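Local atomic coordinates of VAL-1 (Chlorella virus, PDB entry 3GNE), a protein that acts as an alginate lyase of polysaccharide lyase family 14, breaking down the polysaccharide alginate, probably by beta-elimination. Residues L11-G16 with D22-K27; K157-Y162 with V190-K195. All coordinates share one frame; numbering follows the deposited sequence.

Contact 1. Residues L11-G16 with D22-K27; sequences LLTKGG and DGVNMK
Val24 meets Leu12 and Thr13 with its two methyl branches doing different work. With CG1 anti to the backbone N (chi1 -177°), that methyl is directed at Thr13 CG2, 3.9 Å away, while CG2 rests on the carbonyl oxygen of Leu12, the Val24 CG2 to Leu12 O distance being 3.4 Å. The side chains of Thr13 and Val24 lie at roughly right angles. In Thr13, OG1 takes the place between backbone N and carbonyl carbon (chi1 57°), which leaves the methyl anti to the carbonyl carbon and turned toward Val24 and Met26; Thr13 CG2 comes within 4.1 Å of Met26 CG. Leu12 and Thr13 are the two central residues of a type I turn from Leu11 to Lys14, and the strand they meet, 21-25, forms one outer edge of the seven-stranded antiparallel sheet in a beta-sandwich of the concanavalin clan. Lys14 N to Leu11 O, 2.9 Å, closes the turn, and Gly16 N, beyond it, is a second donor to Leu11 O at 2.8 Å. Phe61 of the neighbouring strand 59-63 touches both Leu12 and Val24, continuing the apolar surface into the sheet. Past the end of strand 21-25, Met26 bends twice along its chain and lays its sulfur beside Leu12, SD to CD2 3.7 Å, with the two side chains oblique to each other; Met26 was modelled in two conformers, which makes its contacts with Leu12 and Thr13 less certain.

Contact 2. Residues K157-Y162 with V190-K195; sequences KNALKY and VIVNGK
Ala159 sets its CB against one branch of Val192, the distance to CG1 being 3.8 Å, and Leu160 adds the end of its side chain to the same methyl, CD2 lying 4.3 Å from Val192 CG1. That branch stands anti to the backbone N of Val192 (chi1 -175°), which puts it on the side facing the loop; Ile168, Val125 and Phe156 also touch Val192, so this is the margin of a larger apolar layer. Val192 ends strand 186-192 and starts a beta hairpin with a two-residue turn, leading into strand 195-202. This type I' turn has Asn193 and Gly194 at the central positions, a classic pairing, and is closed by Val192 N to Lys195 O at 2.9 Å and Lys195 N to Val192 O at 3.0 Å. From this turn Asn193 reaches back to the loop through water: Asn193 ND2 donates to the water at 3.0 Å, and the water donates to Ala159 O at 2.7 Å. The amide is further held by Asn166 OD1, which accepts from ND2, and by Arg167 N, which donates to OD1. With bonds to both its oxygen and its nitrogen, the Asn193 amide has a defined orientation, and the loop is thus joined to the hairpin by methyl packing and a bridging water.

In the fold
Contacts 1 and 2 lie far apart on the sandwich, their centres 27 Å from each other and their nearest atoms about 18 Å apart, and neither shares an element with the other. Each sets an irregular loop against the end region of a strand, but the strands belong to different sheets: 21-25 at the edge of the seven-stranded one, 186-192 in the eight-stranded one. Both are partly buried, yet contact 2 lies deeper, with Leu160 and Val192 buried, against Leu12 alone in contact 1, whose Thr13 is exposed. Contact 1 is made chiefly of apolar side chains, with one methyl on a backbone carbonyl oxygen; contact 2 pairs an apolar patch with a water bridge to a hairpin turn.

Contact 1. Residues L11-G16 with D22-K27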
loop_
_atom_site.group_PDB
_atom_site.type_symbol
_atom_site.label_atom_id
_atom_site.label_comp_id
_atom_site.label_asym_id
_atom_site.label_seq_id
_atom_site.Cartn_x
_atom_site.Cartn_y
_atom_site.Cartn_z
ATOM N N LEU A 11 -1.011 -10.619 17.339
ATOM C CA LEU A 11 0.432 -10.426 17.596
ATOM C C LEU A 11 0.959 -9.093 17.045
ATOM O O LEU A 11 2.196 -8.893 16.992
ATOM C CB LEU A 11 1.187 -11.593 16.904
ATOM C CG LEU A 11 0.803 -12.997 17.434
ATOM C CD1 LEU A 11 1.547 -14.055 16.615
ATOM C CD2 LEU A 11 1.105 -13.126 18.899
ATOM N N LEU A 12 0.085 -8.165 16.605
ATOM C CA LEU A 12 0.535 -6.993 15.890
ATOM C C LEU A 12 1.616 -6.193 16.639
ATOM O O LEU A 12 2.553 -5.770 15.959
ATOM C CB LEU A 12 -0.676 -6.073 15.643
ATOM C CG LEU A 12 -0.371 -4.861 14.734
ATOM C CD1 LEU A 12 0.073 -5.273 13.361
ATOM C CD2 LEU A 12 -1.629 -4.016 14.704
ATOM N N THR A 13 1.470 -6.065 17.950
ATOM C CA THR A 13 2.475 -5.269 18.689
ATOM C C THR A 13 3.378 -6.186 19.501
ATOM O O THR A 13 4.001 -5.685 20.428
ATOM C CB THR A 13 1.809 -4.242 19.615
ATOM O OG1 THR A 13 0.913 -4.965 20.518
ATOM C CG2 THR A 13 1.008 -3.217 18.850
ATOM N N LYS A 14 3.456 -7.471 19.178
ATOM C CA LYS A 14 4.272 -8.468 19.854
ATOM C C LYS A 14 5.161 -9.145 18.834
ATOM O O LYS A 14 5.632 -10.262 19.090
ATOM C CB LYS A 14 3.397 -9.540 20.550
ATOM C CG LYS A 14 2.399 -8.961 21.518
ATOM C CD LYS A 14 1.553 -10.051 22.218
ATOM C CE LYS A 14 0.246 -9.391 22.646
ATOM N NZ LYS A 14 -0.548 -9.984 23.740
ATOM N N GLY A 15 5.429 -8.519 17.685
ATOM C CA GLY A 15 6.356 -9.029 16.682
ATOM C C GLY A 15 5.695 -9.597 15.447
ATOM O O GLY A 15 6.343 -9.862 14.436
ATOM N N GLY A 16 4.357 -9.804 15.493
ATOM C CA GLY A 16 3.675 -10.213 14.287
ATOM C C GLY A 16 3.962 -11.659 13.897
ATOM O O GLY A 16 3.690 -12.049 12.732
ATOM N N ASP A 22 7.230 -4.525 12.723
ATOM C CA ASP A 22 7.983 -3.551 13.525
ATOM C C ASP A 22 7.381 -2.160 13.254
ATOM O O ASP A 22 6.562 -1.993 12.332
ATOM C CB ASP A 22 9.460 -3.591 13.158
ATOM C CG ASP A 22 10.416 -3.071 14.213
ATOM O OD1 ASP A 22 10.026 -2.767 15.363
ATOM O OD2 ASP A 22 11.646 -2.984 13.884
ATOM N N GLY A 23 7.783 -1.183 14.033
ATOM C CA GLY A 23 7.372 0.190 13.734
ATOM C C GLY A 23 5.873 0.399 13.818
ATOM O O GLY A 23 5.324 1.210 13.033
ATOM N N VAL A 24 5.185 -0.262 14.717
ATOM C CA VAL A 24 3.702 -0.089 14.793
ATOM C C VAL A 24 3.388 1.267 15.387
ATOM O O VAL A 24 3.769 1.570 16.526
ATOM C CB VAL A 24 3.089 -1.203 15.628
ATOM C CG1 VAL A 24 1.550 -1.077 15.655
ATOM C CG2 VAL A 24 3.478 -2.598 15.105
ATOM N N ASN A 25 2.688 2.081 14.625
ATOM C CA ASN A 25 2.113 3.317 15.212
ATOM C C ASN A 25 0.607 3.064 15.304
ATOM O O ASN A 25 -0.088 3.154 14.284
ATOM C CB ASN A 25 2.362 4.539 14.360
ATOM C CG ASN A 25 3.768 4.961 14.354
ATOM O OD1 ASN A 25 4.173 5.936 14.990
ATOM N ND2 ASN A 25 4.616 4.208 13.659
ATOM N N MET A 26 0.142 2.726 16.512
ATOM C CA MET A 26 -1.294 2.446 16.678
ATOM C C MET A 26 -2.112 3.748 16.740
ATOM O O MET A 26 -3.261 3.727 16.324
ATOM C CB MET A 26 -1.584 1.632 17.937
ATOM C CG MET A 26 -1.121 0.182 17.890
ATOM S SD MET A 26 -1.671 -0.744 16.475
ATOM C CE MET A 26 -3.444 -0.958 16.626
ATOM N N LYS A 27 -1.515 4.806 17.254
ATOM C CA LYS A 27 -2.234 6.102 17.294
ATOM C C LYS A 27 -3.520 5.892 18.074
ATOM O O LYS A 27 -3.470 5.371 19.218
ATOM C CB LYS A 27 -2.427 6.696 15.900
ATOM C CG LYS A 27 -1.055 6.946 15.227
ATOM C CD LYS A 27 -1.338 7.424 13.788
ATOM C CE LYS A 27 -0.159 7.694 12.976
ATOM N NZ LYS A 27 -0.471 8.365 11.720
#

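Contact 2. Residues K157-Y162 with V190-K195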
loop_
_atom_site.group_PDB
_atom_site.type_symbol
_atom_site.label_atom_id
_atom_site.label_comp_id
_atom_site.label_asym_id
_atom_site.label_seq_id
_atom_site.Cartn_x
_atom_site.Cartn_y
_atom_site.Cartn_z
ATOM N N LYS A 157 -13.222 3.145 -10.433
ATOM C CA LYS A 157 -14.073 4.200 -9.878
ATOM C C LYS A 157 -15.116 3.561 -8.954
ATOM O O LYS A 157 -15.721 2.525 -9.256
ATOM C CB LYS A 157 -14.739 5.074 -10.948
ATOM C CG LYS A 157 -13.790 5.899 -11.806
ATOM C CD LYS A 157 -14.446 6.951 -12.689
ATOM C CE LYS A 157 -13.425 7.413 -13.769
ATOM N NZ LYS A 157 -12.213 7.944 -13.059
ATOM N N ASN A 158 -15.331 4.188 -7.810
ATOM C CA ASN A 158 -16.276 3.747 -6.798
ATOM C C ASN A 158 -16.161 2.260 -6.504
ATOM O O ASN A 158 -17.140 1.582 -6.178
ATOM C CB ASN A 158 -17.677 4.138 -7.298
ATOM C CG ASN A 158 -18.708 3.969 -6.209
ATOM O OD1 ASN A 158 -18.527 4.441 -5.073
ATOM N ND2 ASN A 158 -19.784 3.276 -6.584
ATOM N N ALA A 159 -14.947 1.725 -6.587
ATOM C CA ALA A 159 -14.787 0.288 -6.369
ATOM C C ALA A 159 -15.000 -0.091 -4.905
ATOM O O ALA A 159 -15.420 -1.209 -4.598
ATOM C CB ALA A 159 -13.400 -0.172 -6.830
ATOM N N LEU A 160 -14.666 0.816 -4.002
ATOM C CA LEU A 160 -14.819 0.546 -2.562
ATOM C C LEU A 160 -16.255 0.855 -2.160
ATOM O O LEU A 160 -16.665 2.024 -2.077
ATOM C CB LEU A 160 -13.824 1.374 -1.761
ATOM C CG LEU A 160 -12.358 1.130 -2.123
ATOM C CD1 LEU A 160 -11.498 2.186 -1.415
ATOM C CD2 LEU A 160 -11.932 -0.287 -1.705
ATOM N N LYS A 161 -17.020 -0.207 -1.937
ATOM C CA LYS A 161 -18.406 -0.051 -1.582
ATOM C C LYS A 161 -18.574 0.094 -0.096
ATOM O O LYS A 161 -17.710 -0.318 0.685
ATOM C CB LYS A 161 -19.182 -1.279 -2.075
ATOM C CG LYS A 161 -19.033 -1.591 -3.563
ATOM C CD LYS A 161 -19.294 -0.406 -4.490
ATOM C CE LYS A 161 -19.161 -0.926 -5.933
ATOM N NZ LYS A 161 -19.319 0.171 -6.926
ATOM N N TYR A 162 -19.698 0.678 0.336
ATOM C CA TYR A 162 -19.996 0.775 1.776
ATOM C C TYR A 162 -20.550 -0.515 2.366
ATOM O O TYR A 162 -21.256 -1.294 1.704
ATOM C CB TYR A 162 -21.037 1.897 2.009
ATOM C CG TYR A 162 -20.555 3.300 1.780
ATOM C CD1 TYR A 162 -19.498 3.814 2.472
ATOM C CD2 TYR A 162 -21.167 4.151 0.832
ATOM C CE1 TYR A 162 -19.045 5.101 2.261
ATOM C CE2 TYR A 162 -20.736 5.448 0.609
ATOM C CZ TYR A 162 -19.657 5.905 1.340
ATOM O OH TYR A 162 -19.231 7.197 1.140
ATOM N N VAL A 190 -3.125 -4.519 -9.311
ATOM C CA VAL A 190 -4.065 -4.172 -8.263
ATOM C C VAL A 190 -5.300 -5.007 -8.528
ATOM O O VAL A 190 -5.743 -5.123 -9.668
ATOM C CB VAL A 190 -4.426 -2.677 -8.273
ATOM C CG1 VAL A 190 -5.585 -2.396 -7.314
ATOM C CG2 VAL A 190 -3.168 -1.886 -7.896
ATOM N N ILE A 191 -5.814 -5.565 -7.430
ATOM C CA ILE A 191 -7.094 -6.253 -7.476
ATOM C C ILE A 191 -8.023 -5.597 -6.461
ATOM O O ILE A 191 -7.628 -5.406 -5.325
ATOM C CB ILE A 191 -6.983 -7.775 -7.185
ATOM C CG1 ILE A 191 -5.962 -8.486 -8.035
ATOM C CG2 ILE A 191 -8.354 -8.392 -7.415
ATOM C CD1 ILE A 191 -5.744 -9.941 -7.654
ATOM N N VAL A 192 -9.247 -5.276 -6.915
ATOM C CA VAL A 192 -10.258 -4.780 -5.992
ATOM C C VAL A 192 -11.516 -5.612 -6.249
ATOM O O VAL A 192 -12.058 -5.594 -7.376
ATOM C CB VAL A 192 -10.598 -3.288 -6.123
ATOM C CG1 VAL A 192 -11.557 -2.924 -5.020
ATOM C CG2 VAL A 192 -9.302 -2.435 -6.028
ATOM N N ASN A 193 -11.979 -6.350 -5.250
ATOM C CA ASN A 193 -13.192 -7.172 -5.329
ATOM C C ASN A 193 -13.193 -7.996 -6.571
ATOM O O ASN A 193 -14.162 -8.124 -7.302
ATOM C CB ASN A 193 -14.440 -6.293 -5.224
ATOM C CG ASN A 193 -14.521 -5.626 -3.841
ATOM O OD1 ASN A 193 -14.176 -6.281 -2.842
ATOM N ND2 ASN A 193 -14.993 -4.418 -3.819
ATOM N N GLY A 194 -12.080 -8.671 -6.839
ATOM C CA GLY A 194 -11.950 -9.620 -7.910
ATOM C C GLY A 194 -11.564 -9.018 -9.246
ATOM O O GLY A 194 -11.219 -9.762 -10.172
ATOM N N LYS A 195 -11.599 -7.688 -9.427
ATOM C CA LYS A 195 -11.212 -7.078 -10.700
ATOM C C LYS A 195 -9.713 -6.733 -10.645
ATOM O O LYS A 195 -9.292 -6.024 -9.738
ATOM C CB LYS A 195 -11.976 -5.803 -10.993
ATOM C CG LYS A 195 -11.551 -5.084 -12.264
ATOM C CD LYS A 195 -12.491 -3.889 -12.516
ATOM C CE LYS A 195 -12.110 -3.307 -13.884
ATOM N NZ LYS A 195 -12.918 -2.138 -14.309
HETATM O O HOH W 1 -15.743 -3.192 -6.397
#